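Side-chain contacts in protein CT_858 (PDB 3DOR), which probably acts as a serine-type endopeptidase, a protease that the chlamydial bacterium secretes: residues G344-L347 with Y348-L352; F466-A469 with D470-P473; F472-V475 with L476-D480; A517-E520 with H521-I525. All coordinates share one frame; numbering follows the deposited sequence.

Contact 1 of 4, residues G344-L347 with Y348-L352; sequences GSVL and YLYAL
Val346 and Tyr350, one turn apart on helix 346-354, lie side by side, and Val346 CG1 sits over one face of the tyrosine ring, toward its rim. The tyrosine starts close to the backbone: its CB is 3.4 Å from Leu347 O. CG comes nearer still to the preceding turn, 3.2 Å from Val346 O, because chi1 of -74° sets it beside its own backbone N and turns the ring back along the helix. Further out the ring leaves the carbonyl and meets a methyl group, with CE1 3.6 Å and CZ 3.4 Å from Val346 CG1. At the tip, OH still lies 3.7 Å from that methyl. The result is a CH-pi contact 24° off the ring normal. Valine suits this partly exposed side of the helix: with CG1 anti to the backbone N, the branch at CB puts a methyl directly over the ring of the residue four later. The same pair is tied by Tyr350 N, which donates to Val346 O at 2.9 Å. On either side of this bond run two equivalent ones, from Leu349 N to Ser345 O and from Ala351 N to Leu347 O. Ser345 occupies the N-cap position; its OG bonds to Glu403, while its CB packs 3.9 Å from Tyr348 CB. Around this helix the flanks are mostly apolar. Leu349 lies on Cys468 and Phe472 of helix 468-478, whereas Tyr348 packs on Pro316 and Trp317 and Leu352 on Phe320, all three on helix 316-330.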
# COMPACT_ATOMS: atom_id res chain seq x y z
N GLY B 344 5.62 9.43 14.53
CA GLY B 344 6.23 8.87 13.34
C GLY B 344 6.70 7.44 13.45
O GLY B 344 5.92 6.54 13.79
N SER B 345 7.98 7.22 13.15
CA SER B 345 8.59 5.90 13.17
C SER B 345 9.19 5.52 14.52
O SER B 345 10.05 6.22 15.05
CB SER B 345 9.67 5.80 12.08
OG SER B 345 10.34 4.55 12.12
N VAL B 346 8.73 4.39 15.05
CA VAL B 346 9.19 3.88 16.33
C VAL B 346 10.70 3.56 16.33
O VAL B 346 11.41 3.86 17.30
CB VAL B 346 8.42 2.59 16.73
CG1 VAL B 346 8.86 2.12 18.10
CG2 VAL B 346 6.91 2.86 16.74
N LEU B 347 11.19 2.94 15.26
CA LEU B 347 12.60 2.59 15.20
C LEU B 347 13.48 3.84 15.18
O LEU B 347 14.56 3.85 15.79
CB LEU B 347 12.88 1.71 13.97
CG LEU B 347 12.26 0.30 13.98
CD1 LEU B 347 12.38 -0.31 12.59
CD2 LEU B 347 12.96 -0.58 15.02
N TYR B 348 13.03 4.88 14.50
CA TYR B 348 13.77 6.13 14.43
C TYR B 348 13.76 6.80 15.80
O TYR B 348 14.77 7.35 16.26
CB TYR B 348 13.14 7.06 13.39
CG TYR B 348 13.76 8.44 13.34
CD1 TYR B 348 15.07 8.63 12.90
CD2 TYR B 348 13.01 9.57 13.69
CE1 TYR B 348 15.63 9.91 12.80
CE2 TYR B 348 13.55 10.85 13.60
CZ TYR B 348 14.86 11.01 13.15
OH TYR B 348 15.38 12.28 13.01
N LEU B 349 12.60 6.76 16.46
CA LEU B 349 12.44 7.31 17.80
C LEU B 349 13.45 6.60 18.70
O LEU B 349 14.13 7.23 19.50
CB LEU B 349 11.01 7.05 18.30
CG LEU B 349 10.57 7.26 19.76
CD1 LEU B 349 11.10 6.16 20.60
CD2 LEU B 349 11.04 8.61 20.30
N TYR B 350 13.56 5.28 18.54
CA TYR B 350 14.49 4.48 19.34
C TYR B 350 15.95 4.85 19.06
O TYR B 350 16.77 4.84 19.97
CB TYR B 350 14.28 2.98 19.07
CG TYR B 350 13.03 2.39 19.70
CD1 TYR B 350 12.13 3.19 20.40
CD2 TYR B 350 12.76 1.02 19.60
CE1 TYR B 350 10.97 2.65 20.98
CE2 TYR B 350 11.62 0.48 20.18
CZ TYR B 350 10.73 1.30 20.86
OH TYR B 350 9.59 0.75 21.42
N ALA B 351 16.27 5.17 17.82
CA ALA B 351 17.63 5.55 17.47
C ALA B 351 18.01 6.85 18.18
O ALA B 351 19.10 6.97 18.74
CB ALA B 351 17.76 5.73 15.96
N LEU B 352 17.12 7.83 18.17
CA LEU B 352 17.39 9.10 18.82
C LEU B 352 17.57 8.92 20.33
O LEU B 352 18.47 9.50 20.92
CB LEU B 352 16.27 10.10 18.52
CG LEU B 352 16.06 10.36 17.03
CD1 LEU B 352 15.21 11.63 16.87
CD2 LEU B 352 17.40 10.54 16.32

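Contact 2 of 4, residues F466-A469 with D470-P473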
# COMPACT_ATOMS: atom_id res chain seq x y z
N PHE B 466 2.07 13.77 19.66
CA PHE B 466 1.35 12.51 19.46
C PHE B 466 2.26 11.30 19.22
O PHE B 466 3.39 11.45 18.76
CB PHE B 466 0.40 12.64 18.27
CG PHE B 466 -0.45 13.89 18.29
CD1 PHE B 466 0.08 15.12 17.91
CD2 PHE B 466 -1.80 13.84 18.69
CE1 PHE B 466 -0.70 16.28 17.92
CE2 PHE B 466 -2.59 15.00 18.71
CZ PHE B 466 -2.04 16.23 18.32
N SER B 467 1.74 10.11 19.50
CA SER B 467 2.44 8.82 19.34
C SER B 467 3.91 8.82 19.77
O SER B 467 4.20 8.87 20.97
CB SER B 467 2.29 8.29 17.90
OG SER B 467 2.67 9.25 16.94
N CYS B 468 4.84 8.76 18.82
CA CYS B 468 6.24 8.77 19.22
C CYS B 468 6.57 10.00 20.06
O CYS B 468 7.45 9.93 20.92
CB CYS B 468 7.17 8.69 18.00
SG CYS B 468 7.15 7.06 17.19
N ALA B 469 5.86 11.11 19.83
CA ALA B 469 6.08 12.34 20.61
C ALA B 469 5.43 12.21 22.00
O ALA B 469 5.65 13.05 22.90
CB ALA B 469 5.53 13.56 19.87
N ASP B 470 4.61 11.17 22.16
CA ASP B 470 4.03 10.84 23.46
C ASP B 470 5.13 9.98 24.11
O ASP B 470 5.53 10.20 25.25
CB ASP B 470 2.78 9.92 23.35
CG ASP B 470 1.48 10.68 23.16
OD1 ASP B 470 1.18 11.58 23.97
OD2 ASP B 470 0.74 10.36 22.20
N PHE B 471 5.61 9.00 23.35
CA PHE B 471 6.63 8.04 23.82
C PHE B 471 8.00 8.60 24.22
O PHE B 471 8.59 8.14 25.22
CB PHE B 471 6.85 6.95 22.76
CG PHE B 471 5.59 6.22 22.34
CD1 PHE B 471 5.53 5.56 21.11
CD2 PHE B 471 4.46 6.21 23.16
CE1 PHE B 471 4.36 4.89 20.69
CE2 PHE B 471 3.29 5.56 22.76
CZ PHE B 471 3.23 4.89 21.53
N PHE B 472 8.51 9.55 23.45
CA PHE B 472 9.82 10.14 23.73
C PHE B 472 9.91 10.61 25.19
O PHE B 472 10.77 10.15 25.94
CB PHE B 472 10.12 11.31 22.76
CG PHE B 472 11.50 11.92 22.93
CD1 PHE B 472 12.63 11.28 22.43
CD2 PHE B 472 11.66 13.17 23.55
CE1 PHE B 472 13.91 11.86 22.54
CE2 PHE B 472 12.92 13.76 23.68
CZ PHE B 472 14.05 13.11 23.16
N PRO B 473 9.02 11.52 25.62
CA PRO B 473 9.11 11.96 27.01
C PRO B 473 8.77 10.89 28.05
O PRO B 473 9.35 10.88 29.14
CB PRO B 473 8.16 13.16 27.07
CG PRO B 473 7.11 12.79 26.06
CD PRO B 473 7.95 12.25 24.91
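This is the opening turn of helix 468-478, the helix of a beta-alpha-beta unit that runs from strand 457-461 to strand 483-486 in the peptidase S41 family region, whose relatives belong to the ClpP/crotonase clan. Ser467 sits at the N-cap, but its OG turns to Phe466 O in a weak bond and does not cap the helix; the position is served by the backbone carbonyl, whose oxygen accepts from two backbone N-H groups. Phe471 N donates to Ser467 O at 2.8 Å in the usual helical bond, while Asp470 N reaches the same oxygen at 2.6 Å from well above the carbonyl plane. The Phe471 side chain adds a third neighbour to this oxygen. With chi1 of -55°, its CG lies beside the backbone N, and the ring is carried back until Ser467 O stands 3.3 Å above one face, offset toward the rim. Next along the helix, Phe472 N bonds to Cys468 O at 2.8 Å.

Aspartate suits position 470 because its two carboxylate oxygens can accept several donors of the loop after strand 483-486 at once, which satisfies a buried charge: OD1 bonds to Thr489 OG1 and Gly491 N, and OD2 to Ala492 N. The side chain therefore ties helix to loop, and these donors fix the rotation of the carboxylate. Where the helix reaches Pro473 it is kinked, since proline offers no N-H to Ala469 O. That oxygen bonds to Gln338 NE2 instead, and Pro473 CD rests 3.2 Å from Ala469 O.

Contact 3 of 4, residues F472-V475 with L476-D480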
# COMPACT_ATOMS: atom_id res chain seq x y z
N PHE B 472 8.51 9.55 23.45
CA PHE B 472 9.82 10.14 23.73
C PHE B 472 9.91 10.61 25.19
O PHE B 472 10.77 10.15 25.94
CB PHE B 472 10.12 11.31 22.76
CG PHE B 472 11.50 11.92 22.93
CD1 PHE B 472 12.63 11.28 22.43
CD2 PHE B 472 11.66 13.17 23.55
CE1 PHE B 472 13.91 11.86 22.54
CE2 PHE B 472 12.92 13.76 23.68
CZ PHE B 472 14.05 13.11 23.16
N PRO B 473 9.02 11.52 25.62
CA PRO B 473 9.11 11.96 27.01
C PRO B 473 8.77 10.89 28.05
O PRO B 473 9.35 10.88 29.14
CB PRO B 473 8.16 13.16 27.07
CG PRO B 473 7.11 12.79 26.06
CD PRO B 473 7.95 12.25 24.91
N VAL B 474 7.86 9.98 27.72
CA VAL B 474 7.49 8.96 28.69
C VAL B 474 8.67 8.04 29.01
O VAL B 474 8.88 7.66 30.17
CB VAL B 474 6.24 8.12 28.21
CG1 VAL B 474 6.65 6.93 27.34
CG2 VAL B 474 5.46 7.66 29.42
N VAL B 475 9.47 7.70 28.00
CA VAL B 475 10.64 6.84 28.21
C VAL B 475 11.67 7.57 29.07
O VAL B 475 12.22 6.99 30.01
CB VAL B 475 11.31 6.45 26.86
CG1 VAL B 475 12.61 5.71 27.13
CG2 VAL B 475 10.36 5.57 26.03
N LEU B 476 11.92 8.83 28.74
CA LEU B 476 12.88 9.63 29.50
C LEU B 476 12.39 9.94 30.92
O LEU B 476 13.20 10.04 31.86
CB LEU B 476 13.17 10.93 28.74
CG LEU B 476 13.85 10.72 27.37
CD1 LEU B 476 14.07 12.05 26.62
CD2 LEU B 476 15.17 10.02 27.61
N LYS B 477 11.08 10.09 31.08
CA LYS B 477 10.52 10.38 32.39
C LYS B 477 10.52 9.14 33.28
O LYS B 477 11.03 9.17 34.39
CB LYS B 477 9.09 10.91 32.26
CG LYS B 477 8.49 11.46 33.57
CD LYS B 477 7.19 12.20 33.28
CE LYS B 477 6.75 13.09 34.45
NZ LYS B 477 6.41 12.32 35.69
N ASP B 478 9.95 8.04 32.77
CA ASP B 478 9.87 6.81 33.54
C ASP B 478 11.21 6.14 33.86
O ASP B 478 11.29 5.28 34.73
CB ASP B 478 8.92 5.81 32.85
CG ASP B 478 7.46 6.29 32.85
OD1 ASP B 478 7.19 7.37 33.43
OD2 ASP B 478 6.58 5.61 32.28
N ASN B 479 12.27 6.56 33.18
CA ASN B 479 13.62 6.02 33.42
C ASN B 479 14.44 7.07 34.16
O ASN B 479 15.64 6.89 34.38
CB ASN B 479 14.31 5.65 32.10
CG ASN B 479 13.83 4.33 31.52
OD1 ASN B 479 14.21 3.26 31.98
ND2 ASN B 479 12.98 4.40 30.50
N ASP B 480 13.78 8.17 34.53
CA ASP B 480 14.42 9.28 35.25
C ASP B 480 15.68 9.79 34.52
O ASP B 480 16.68 10.09 35.16
CB ASP B 480 14.82 8.82 36.66
CG ASP B 480 13.63 8.38 37.52
OD1 ASP B 480 13.62 7.28 38.06
OD2 ASP B 480 12.64 9.25 37.65
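A Schellman motif ends helix 468-478 here, with Asp480 as its C-prime residue at positive phi: Arg481 N bonds back to Leu476 O, and Asp480 N to Lys477 O at 2.9 Å. Just before it, Asn479 closes the last turn with its side chain. Asn479 ND2 donates to Val475 O at 2.7 Å, almost in the plane of its own amide, and the backbone N of Asn479 adds only a weak bond to the same oxygen. A chi1 of -78° brings the amide beside the backbone N and thus back over this carbonyl, a reach well matched to asparagine. Deeper in, Leu476 CD1 lies over one face of the Phe472 ring, 3.6 Å from Phe472 CE2 and offset toward the rim, a CH-pi contact between residues four apart. Asp478 N donates to Val474 O at 2.8 Å (166°). Asp478 and Lys477 are both partly exposed, which suits charged residues: the carboxylate turns away to a salt bridge with Arg519, and the lysine extends to one with Glu531. Leu476 packs inward on Leu353 of helix 346-354 and Val459 of strand 457-461, and Val475 lies against Leu361 and Leu363 of strand 361-368.

Contact 4 of 4, residues A517-E520 with H521-I525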
# COMPACT_ATOMS: atom_id res chain seq x y z
N ALA B 517 -0.41 1.03 24.30
CA ALA B 517 0.85 1.07 25.03
C ALA B 517 0.56 1.14 26.53
O ALA B 517 -0.42 1.75 26.96
CB ALA B 517 1.65 2.28 24.61
N VAL B 518 1.43 0.50 27.31
CA VAL B 518 1.32 0.49 28.76
C VAL B 518 2.67 0.91 29.34
O VAL B 518 3.69 0.33 28.99
CB VAL B 518 1.00 -0.92 29.29
CG1 VAL B 518 0.80 -0.85 30.80
CG2 VAL B 518 -0.24 -1.48 28.61
N ARG B 519 2.67 1.91 30.22
CA ARG B 519 3.91 2.38 30.84
C ARG B 519 4.36 1.35 31.90
O ARG B 519 3.56 0.54 32.36
CB ARG B 519 3.67 3.75 31.49
CG ARG B 519 3.28 4.84 30.47
CD ARG B 519 2.75 6.10 31.14
NE ARG B 519 3.74 6.77 31.98
CZ ARG B 519 3.56 7.97 32.52
NH1 ARG B 519 2.43 8.64 32.30
NH2 ARG B 519 4.50 8.52 33.27
N GLU B 520 5.64 1.38 32.26
CA GLU B 520 6.19 0.45 33.25
C GLU B 520 5.28 0.18 34.44
O GLU B 520 5.12 -0.96 34.86
CB GLU B 520 7.53 0.95 33.80
CG GLU B 520 8.70 0.87 32.84
CD GLU B 520 10.02 1.18 33.52
OE1 GLU B 520 10.45 0.36 34.37
OE2 GLU B 520 10.62 2.24 33.21
N HIS B 521 4.69 1.24 34.99
CA HIS B 521 3.82 1.10 36.15
C HIS B 521 2.35 0.77 35.87
O HIS B 521 1.54 0.77 36.80
CB HIS B 521 3.94 2.35 37.02
CG HIS B 521 5.31 2.54 37.58
ND1 HIS B 521 5.98 3.74 37.53
CD2 HIS B 521 6.15 1.66 38.18
CE1 HIS B 521 7.18 3.60 38.07
NE2 HIS B 521 7.31 2.35 38.47
N GLY B 522 2.00 0.50 34.62
CA GLY B 522 0.62 0.13 34.32
C GLY B 522 -0.35 1.11 33.68
O GLY B 522 -1.39 0.70 33.17
N ALA B 523 -0.04 2.40 33.71
CA ALA B 523 -0.94 3.38 33.11
C ALA B 523 -0.87 3.33 31.59
O ALA B 523 0.20 3.07 31.02
CB ALA B 523 -0.60 4.79 33.60
N PHE B 524 -2.00 3.55 30.92
CA PHE B 524 -2.04 3.57 29.47
C PHE B 524 -1.67 4.99 29.01
O PHE B 524 -1.60 5.91 29.83
CB PHE B 524 -3.44 3.23 28.94
CG PHE B 524 -3.88 1.82 29.24
CD1 PHE B 524 -4.51 1.50 30.44
CD2 PHE B 524 -3.67 0.80 28.31
CE1 PHE B 524 -4.92 0.19 30.72
CE2 PHE B 524 -4.08 -0.51 28.57
CZ PHE B 524 -4.71 -0.82 29.78
N ILE B 525 -1.46 5.16 27.70
CA ILE B 525 -1.11 6.46 27.15
C ILE B 525 -2.30 7.07 26.41
O ILE B 525 -2.47 8.29 26.42
CB ILE B 525 0.09 6.36 26.16
CG1 ILE B 525 1.30 5.76 26.88
CG2 ILE B 525 0.47 7.74 25.61
CD1 ILE B 525 1.72 6.57 28.08
O HOH W 1 -2.12 3.34 25.55
O HOH W 2 -0.15 7.95 30.84
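Arg519 and Ala523 join the two arms of a reversal: Arg519 N donates to Ala523 O at 2.8 Å in a nearly straight bond, 175° at the hydrogen. Within it, a type I turn from Arg519 to Gly522 is closed by Gly522 N, 2.7 Å from Arg519 O. Glycine suits the turn's last position, since phi of 103° is readily reached without a side chain. Farther along, water bridges the gap. One molecule donates to Ala517 O at 2.7 Å and accepts from Ile525 N at 2.9 Å; a second accepts from Arg519 NH1 at 3.0 Å, at the guanidinium edge, and donates to Phe524 O. The guanidinium charge is balanced by a salt bridge from NH1 to Glu531, with Asp478 as second partner. Its apolar stem serves as well, with Ile525 CD1 tightly packed 3.3 Å from Arg519 CD, the two chains crossing near a right angle. Val518 CG2 approaches Phe524 CE2 at 4.0 Å. The chain reverses at the end of strand 507-518, beside strand 361-368, at Val518, whose backbone is hydrogen-bonded to that of Lys365; Ala517 packs on Phe471 of helix 468-478, and Phe524 reaches Leu206 of the second subunit.

Overall arrangement
Contacts 1, 2 and 3 are buried and helical, whereas contact 4 is a partly exposed turn at the end of a strand. Contacts 2 and 3 are the two ends of helix 468-478 and share Phe472 and Pro473. Against that helix packs the one of contact 1, and Cys468 also lies beside Gly344 and Ser345; this junction is packing rather than bonding. Contact 4 meets contact 2 apolarly, through Ile525 on Asp470 CB, but meets contact 3 by charge, with Arg519 NH2 2.9 Å from Asp478 OD1. The chemistry follows the place: methyl on ring along the helices of contacts 1 and 3, water and charge at the more open turn of contact 4.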